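Local coordinates for avirulence protein AvrP123 (Melampsora lini, PDB 5VJJ) that is a secreted flax-rust effector that binds zinc ions, is recognised by the flax resistance protein P and possibly acts in the plant nucleus, at residues A[15-20]-A[64-69]; A[22-27]-A[54-59]. All coordinates share one frame; numbering follows the deposited sequence.

Contact 1: residues A[15-20]-A[64-69]; sequences QCLCRR and RSHVAC. With ZN (zinc ion), chain C; ZN (zinc ion), chain D.
The C16-L17-C18 turn of a four-cysteine zinc site packs against the beginning of strand 64-69. C16 SG and C18 SG bind the zinc ion of chain C, and C58 and C61 complete the site. A type I turn from C16 to R19 brings the two sulfurs together, and amide hydrogen bonds support both: C18 N points at C16 SG (3.5 Å) and R20 N at C18 SG. C18 SG also receives R20 NH1, which reaches it at the edge of the guanidinium, in its plane. L17, between the two ligands, turns its side chain to the strand. Its CB sits over the centre of one face of the R64 guanidinium, with CD1 3.4 Å from R64 NH2. R64 reaches across because its chain runs extended from CG to NE, crossing L17 at about a right angle; on the way its CD passes C16 SG at 3.8 Å. The other methyl, L17 CD2, makes a CH-pi contact with H66, 4.1 Å from the ring centroid and 26° off the normal. Q15 O lies at the edge of that ring, 3.7 Å from H66 CE1. The ring's ND1 is hydrogen-bonded to Y56 OH, which helps fix its rotation. At the far end of the strand C69 SG binds a second zinc ion, with C33, C47 and H73. N-H...S bonds to zinc-bound sulfurs are a common feature of Cys4 zinc sites.

Contact 2: residues A[22-27]-A[54-59]; sequences APLTQP and YMYRCP. With ZN (zinc ion), chain C.
A22, L24, Y54, Y56 and C58 form the apolar centre where strand 21-23 and the residues that follow it meet strand 51-58 in a small antiparallel bridge beside a Cys4 zinc finger site. A22 CB lies 3.6 Å from Y56 CD2 and also touches C58 CB. Y56 holds its ring there with CG between the backbone N and the carbonyl carbon (chi1 47°). C58, on the same side of the strand as Y56, carries SG anti to the backbone N and on to the zinc ion of chain C, 2.3 Å from SG, a site shared with C16 and C18. Further along, L24 CD2 rests 4.0 Å from Y54 CB, the two side chains lying side by side and pointing the same way. L24 and Y56 face each other as a non-hydrogen-bonded antiparallel pair, with CA atoms 4.0 Å apart, and a hydrogen bond flanks them on either side. R57 N donates to P23 O at 3.2 Å, close to the carbonyl plane; T25 N donates to M55 O at 2.8 Å. Past this bridge the chain turns off at the more exposed edge, where Q26 runs alongside M55 and its OE1 approaches M55 CG. M55 O is also approached by L24 CA in a CA-H...O contact. T25 OG1, in the crowded position between backbone N and carbonyl carbon, adds a weak hydrogen bond to M55 O of 3.4 Å.

In the fold
The centres of contacts 1 and 2 lie about 9 Å apart on the same side of the chain's centre. Along the chain the order is 15-20, 22-27, 54-59, 64-69, so contact 2 joins the inner pair and contact 1 the outer. Their later segments are neighbouring antiparallel strands of the 29-30, 51-58, 64-69 sheet, joined by hydrogen bonds such as H66 O with Y54 N; their earlier ones follow each other around the 13-15/21-23 hairpin. C16 and C18 from contact 1 and C58 from contact 2 share one zinc ion, which thus ties hairpin to sheet. Strand 64-69 then leads to a second zinc site through C69.

Contact 1: residues A[15-20]-A[64-69]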
loop_
_atom_site.group_PDB
_atom_site.type_symbol
_atom_site.label_atom_id
_atom_site.label_comp_id
_atom_site.label_asym_id
_atom_site.label_seq_id
_atom_site.Cartn_x
_atom_site.Cartn_y
_atom_site.Cartn_z
ATOM N N GLN A 15 7.095 7.842 4.472
ATOM C CA GLN A 15 6.815 7.854 5.901
ATOM C C GLN A 15 6.632 6.420 6.388
ATOM O O GLN A 15 5.773 5.690 5.883
ATOM C CB GLN A 15 5.574 8.692 6.196
ATOM C CG GLN A 15 5.308 8.883 7.676
ATOM C CD GLN A 15 4.383 10.053 7.967
ATOM O OE1 GLN A 15 3.478 10.359 7.187
ATOM N NE2 GLN A 15 4.609 10.717 9.095
ATOM N N CYS A 16 7.454 6.012 7.351
ATOM C CA CYS A 16 7.311 4.699 7.956
ATOM C C CYS A 16 6.053 4.659 8.821
ATOM O O CYS A 16 5.468 5.690 9.163
ATOM C CB CYS A 16 8.552 4.358 8.792
ATOM S SG CYS A 16 8.453 2.813 9.763
ATOM N N LEU A 17 5.628 3.442 9.170
ATOM C CA LEU A 17 4.452 3.302 10.022
ATOM C C LEU A 17 4.658 3.961 11.378
ATOM O O LEU A 17 3.683 4.361 12.025
ATOM C CB LEU A 17 4.104 1.830 10.198
ATOM C CG LEU A 17 3.696 1.110 8.915
ATOM C CD1 LEU A 17 3.561 -0.379 9.184
ATOM C CD2 LEU A 17 2.403 1.683 8.360
ATOM N N CYS A 18 5.905 4.078 11.831
ATOM C CA CYS A 18 6.200 4.835 13.042
ATOM C C CYS A 18 6.169 6.341 12.807
ATOM O O CYS A 18 6.375 7.100 13.759
ATOM C CB CYS A 18 7.566 4.423 13.600
ATOM S SG CYS A 18 8.972 5.135 12.721
ATOM N N ARG A 19 5.929 6.773 11.568
ATOM C CA ARG A 19 5.740 8.144 11.107
ATOM C C ARG A 19 7.065 8.845 10.789
ATOM O O ARG A 19 7.039 9.959 10.266
ATOM C CB ARG A 19 4.928 9.014 12.088
ATOM C CG ARG A 19 3.480 8.568 12.207
ATOM C CD ARG A 19 2.620 9.546 12.998
ATOM N NE ARG A 19 2.832 9.446 14.442
ATOM C CZ ARG A 19 3.508 10.322 15.182
ATOM N NH1 ARG A 19 4.064 11.399 14.634
ATOM N NH2 ARG A 19 3.628 10.125 16.489
ATOM N N ARG A 20 8.217 8.236 11.063
ATOM C CA ARG A 20 9.482 8.824 10.642
ATOM C C ARG A 20 9.637 8.718 9.127
ATOM O O ARG A 20 9.006 7.886 8.467
ATOM C CB ARG A 20 10.659 8.132 11.332
ATOM C CG ARG A 20 10.839 8.512 12.787
ATOM C CD ARG A 20 11.850 7.611 13.456
ATOM N NE ARG A 20 12.052 7.963 14.857
ATOM C CZ ARG A 20 11.356 7.457 15.871
ATOM N NH1 ARG A 20 10.394 6.569 15.655
ATOM N NH2 ARG A 20 11.621 7.847 17.111
ATOM N N ARG A 64 11.894 -2.337 6.864
ATOM C CA ARG A 64 10.460 -2.473 7.093
ATOM C C ARG A 64 9.717 -2.251 5.783
ATOM O O ARG A 64 10.268 -1.719 4.816
ATOM C CB ARG A 64 9.967 -1.497 8.172
ATOM C CG ARG A 64 8.557 -1.787 8.672
ATOM C CD ARG A 64 8.191 -0.927 9.870
ATOM N NE ARG A 64 6.914 -1.326 10.458
ATOM C CZ ARG A 64 6.392 -0.787 11.555
ATOM N NH1 ARG A 64 7.035 0.179 12.200
ATOM N NH2 ARG A 64 5.224 -1.217 12.011
ATOM N N SER A 65 8.452 -2.670 5.763
ATOM C CA SER A 65 7.635 -2.610 4.561
ATOM C C SER A 65 6.165 -2.516 4.950
ATOM O O SER A 65 5.769 -2.952 6.033
ATOM C CB SER A 65 7.875 -3.846 3.677
ATOM O OG SER A 65 7.108 -3.794 2.482
ATOM N N HIS A 66 5.362 -1.937 4.055
ATOM C CA HIS A 66 3.911 -1.920 4.206
ATOM C C HIS A 66 3.288 -1.648 2.844
ATOM O O HIS A 66 3.944 -1.138 1.931
ATOM C CB HIS A 66 3.442 -0.880 5.238
ATOM C CG HIS A 66 3.432 0.529 4.734
ATOM N ND1 HIS A 66 4.357 1.471 5.134
ATOM C CD2 HIS A 66 2.591 1.169 3.885
ATOM C CE1 HIS A 66 4.096 2.622 4.545
ATOM N NE2 HIS A 66 3.031 2.465 3.778
ATOM N N VAL A 67 2.002 -1.978 2.727
ATOM C CA VAL A 67 1.271 -1.889 1.467
ATOM C C VAL A 67 0.210 -0.804 1.583
ATOM O O VAL A 67 -0.386 -0.611 2.649
ATOM C CB VAL A 67 0.640 -3.247 1.088
ATOM C CG1 VAL A 67 -0.262 -3.119 -0.135
ATOM C CG2 VAL A 67 1.725 -4.279 0.822
ATOM N N ALA A 68 -0.014 -0.091 0.482
ATOM C CA ALA A 68 -1.036 0.938 0.393
ATOM C C ALA A 68 -1.888 0.681 -0.840
ATOM O O ALA A 68 -1.391 0.201 -1.865
ATOM C CB ALA A 68 -0.423 2.341 0.318
ATOM N N CYS A 69 -3.177 1.004 -0.735
ATOM C CA CYS A 69 -4.137 0.690 -1.782
ATOM C C CYS A 69 -5.110 1.842 -1.952
ATOM O O CYS A 69 -5.580 2.417 -0.968
ATOM C CB CYS A 69 -4.918 -0.593 -1.461
ATOM S SG CYS A 69 -6.016 -1.148 -2.788
HETATM ZN ZN ZN C . 9.988 3.458 11.450
HETATM ZN ZN ZN D . -7.445 -2.541 -1.864
#

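Contact 2: residues A[22-27]-A[54-59]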
loop_
_atom_site.group_PDB
_atom_site.type_symbol
_atom_site.label_atom_id
_atom_site.label_comp_id
_atom_site.label_asym_id
_atom_site.label_seq_id
_atom_site.Cartn_x
_atom_site.Cartn_y
_atom_site.Cartn_z
ATOM N N ALA A 22 11.627 7.606 5.960
ATOM C CA ALA A 22 12.543 6.519 5.665
ATOM C C ALA A 22 12.898 6.516 4.186
ATOM O O ALA A 22 12.082 6.908 3.344
ATOM C CB ALA A 22 11.934 5.161 6.041
ATOM N N PRO A 23 14.111 6.080 3.843
ATOM C CA PRO A 23 14.486 5.966 2.429
ATOM C C PRO A 23 13.980 4.661 1.833
ATOM O O PRO A 23 14.223 3.578 2.375
ATOM C CB PRO A 23 16.016 5.996 2.473
ATOM C CG PRO A 23 16.338 5.303 3.763
ATOM C CD PRO A 23 15.236 5.727 4.730
ATOM N N LEU A 24 13.270 4.768 0.715
ATOM C CA LEU A 24 12.937 3.584 -0.063
ATOM C C LEU A 24 14.216 2.926 -0.554
ATOM O O LEU A 24 15.173 3.607 -0.928
ATOM C CB LEU A 24 12.060 3.952 -1.259
ATOM C CG LEU A 24 10.687 4.545 -0.961
ATOM C CD1 LEU A 24 10.094 5.073 -2.249
ATOM C CD2 LEU A 24 9.786 3.492 -0.329
ATOM N N THR A 25 14.235 1.592 -0.542
ATOM C CA THR A 25 15.355 0.847 -1.097
ATOM C C THR A 25 15.098 0.361 -2.517
ATOM O O THR A 25 16.056 0.003 -3.215
ATOM C CB THR A 25 15.700 -0.344 -0.196
ATOM O OG1 THR A 25 14.540 -1.163 -0.010
ATOM C CG2 THR A 25 16.203 0.153 1.155
ATOM N N GLN A 26 13.842 0.343 -2.951
ATOM C CA GLN A 26 13.488 0.190 -4.355
ATOM C C GLN A 26 12.219 0.990 -4.601
ATOM O O GLN A 26 11.513 1.344 -3.650
ATOM C CB GLN A 26 13.289 -1.284 -4.738
ATOM C CG GLN A 26 12.303 -2.030 -3.855
ATOM C CD GLN A 26 12.233 -3.509 -4.184
ATOM O OE1 GLN A 26 12.576 -4.356 -3.360
ATOM N NE2 GLN A 26 11.783 -3.829 -5.392
ATOM N N PRO A 27 11.911 1.316 -5.854
ATOM C CA PRO A 27 10.676 2.055 -6.137
ATOM C C PRO A 27 9.462 1.261 -5.688
ATOM O O PRO A 27 9.531 0.030 -5.566
ATOM C CB PRO A 27 10.696 2.226 -7.666
ATOM C CG PRO A 27 12.115 1.997 -8.073
ATOM C CD PRO A 27 12.684 1.035 -7.078
ATOM N N TYR A 54 5.833 -0.840 -0.314
ATOM C CA TYR A 54 6.961 0.046 -0.080
ATOM C C TYR A 54 8.018 -0.696 0.720
ATOM O O TYR A 54 7.714 -1.284 1.761
ATOM C CB TYR A 54 6.522 1.311 0.659
ATOM C CG TYR A 54 5.414 2.066 -0.044
ATOM C CD1 TYR A 54 5.684 2.865 -1.149
ATOM C CD2 TYR A 54 4.100 1.978 0.396
ATOM C CE1 TYR A 54 4.672 3.554 -1.797
ATOM C CE2 TYR A 54 3.082 2.663 -0.245
ATOM C CZ TYR A 54 3.374 3.449 -1.338
ATOM O OH TYR A 54 2.365 4.128 -1.975
ATOM N N MET A 55 9.246 -0.685 0.212
ATOM C CA MET A 55 10.404 -1.251 0.889
ATOM C C MET A 55 11.310 -0.099 1.295
ATOM O O MET A 55 11.714 0.703 0.446
ATOM C CB MET A 55 11.153 -2.226 -0.022
ATOM C CG MET A 55 10.420 -3.532 -0.296
ATOM S SD MET A 55 10.509 -4.637 1.122
ATOM C CE MET A 55 10.299 -6.223 0.324
ATOM N N TYR A 56 11.621 -0.009 2.584
ATOM C CA TYR A 56 12.462 1.070 3.071
ATOM C C TYR A 56 13.262 0.591 4.275
ATOM O O TYR A 56 13.059 -0.510 4.792
ATOM C CB TYR A 56 11.623 2.299 3.419
ATOM C CG TYR A 56 10.408 1.975 4.247
ATOM C CD1 TYR A 56 9.185 1.720 3.647
ATOM C CD2 TYR A 56 10.483 1.921 5.632
ATOM C CE1 TYR A 56 8.070 1.425 4.403
ATOM C CE2 TYR A 56 9.377 1.632 6.389
ATOM C CZ TYR A 56 8.171 1.384 5.776
ATOM O OH TYR A 56 7.059 1.088 6.542
ATOM N N ARG A 57 14.190 1.439 4.707
ATOM C CA ARG A 57 15.095 1.163 5.819
ATOM C C ARG A 57 14.938 2.313 6.809
ATOM O O ARG A 57 15.603 3.339 6.680
ATOM C CB ARG A 57 16.539 1.029 5.331
ATOM C CG ARG A 57 17.562 0.709 6.423
ATOM C CD ARG A 57 17.648 -0.784 6.683
ATOM N NE ARG A 57 18.384 -1.483 5.630
ATOM C CZ ARG A 57 19.670 -1.826 5.698
ATOM N NH1 ARG A 57 20.397 -1.551 6.775
ATOM N NH2 ARG A 57 20.232 -2.456 4.678
ATOM N N CYS A 58 14.060 2.142 7.792
ATOM C CA CYS A 58 13.773 3.226 8.728
ATOM C C CYS A 58 14.945 3.428 9.683
ATOM O O CYS A 58 15.458 2.449 10.240
ATOM C CB CYS A 58 12.508 2.924 9.525
ATOM S SG CYS A 58 12.060 4.236 10.686
ATOM N N PRO A 59 15.381 4.670 9.923
ATOM C CA PRO A 59 16.475 4.879 10.888
ATOM C C PRO A 59 16.149 4.365 12.274
ATOM O O PRO A 59 17.063 4.024 13.034
ATOM C CB PRO A 59 16.662 6.402 10.886
ATOM C CG PRO A 59 15.350 6.938 10.442
ATOM C CD PRO A 59 14.840 5.948 9.432
HETATM ZN ZN ZN C . 9.988 3.458 11.450
#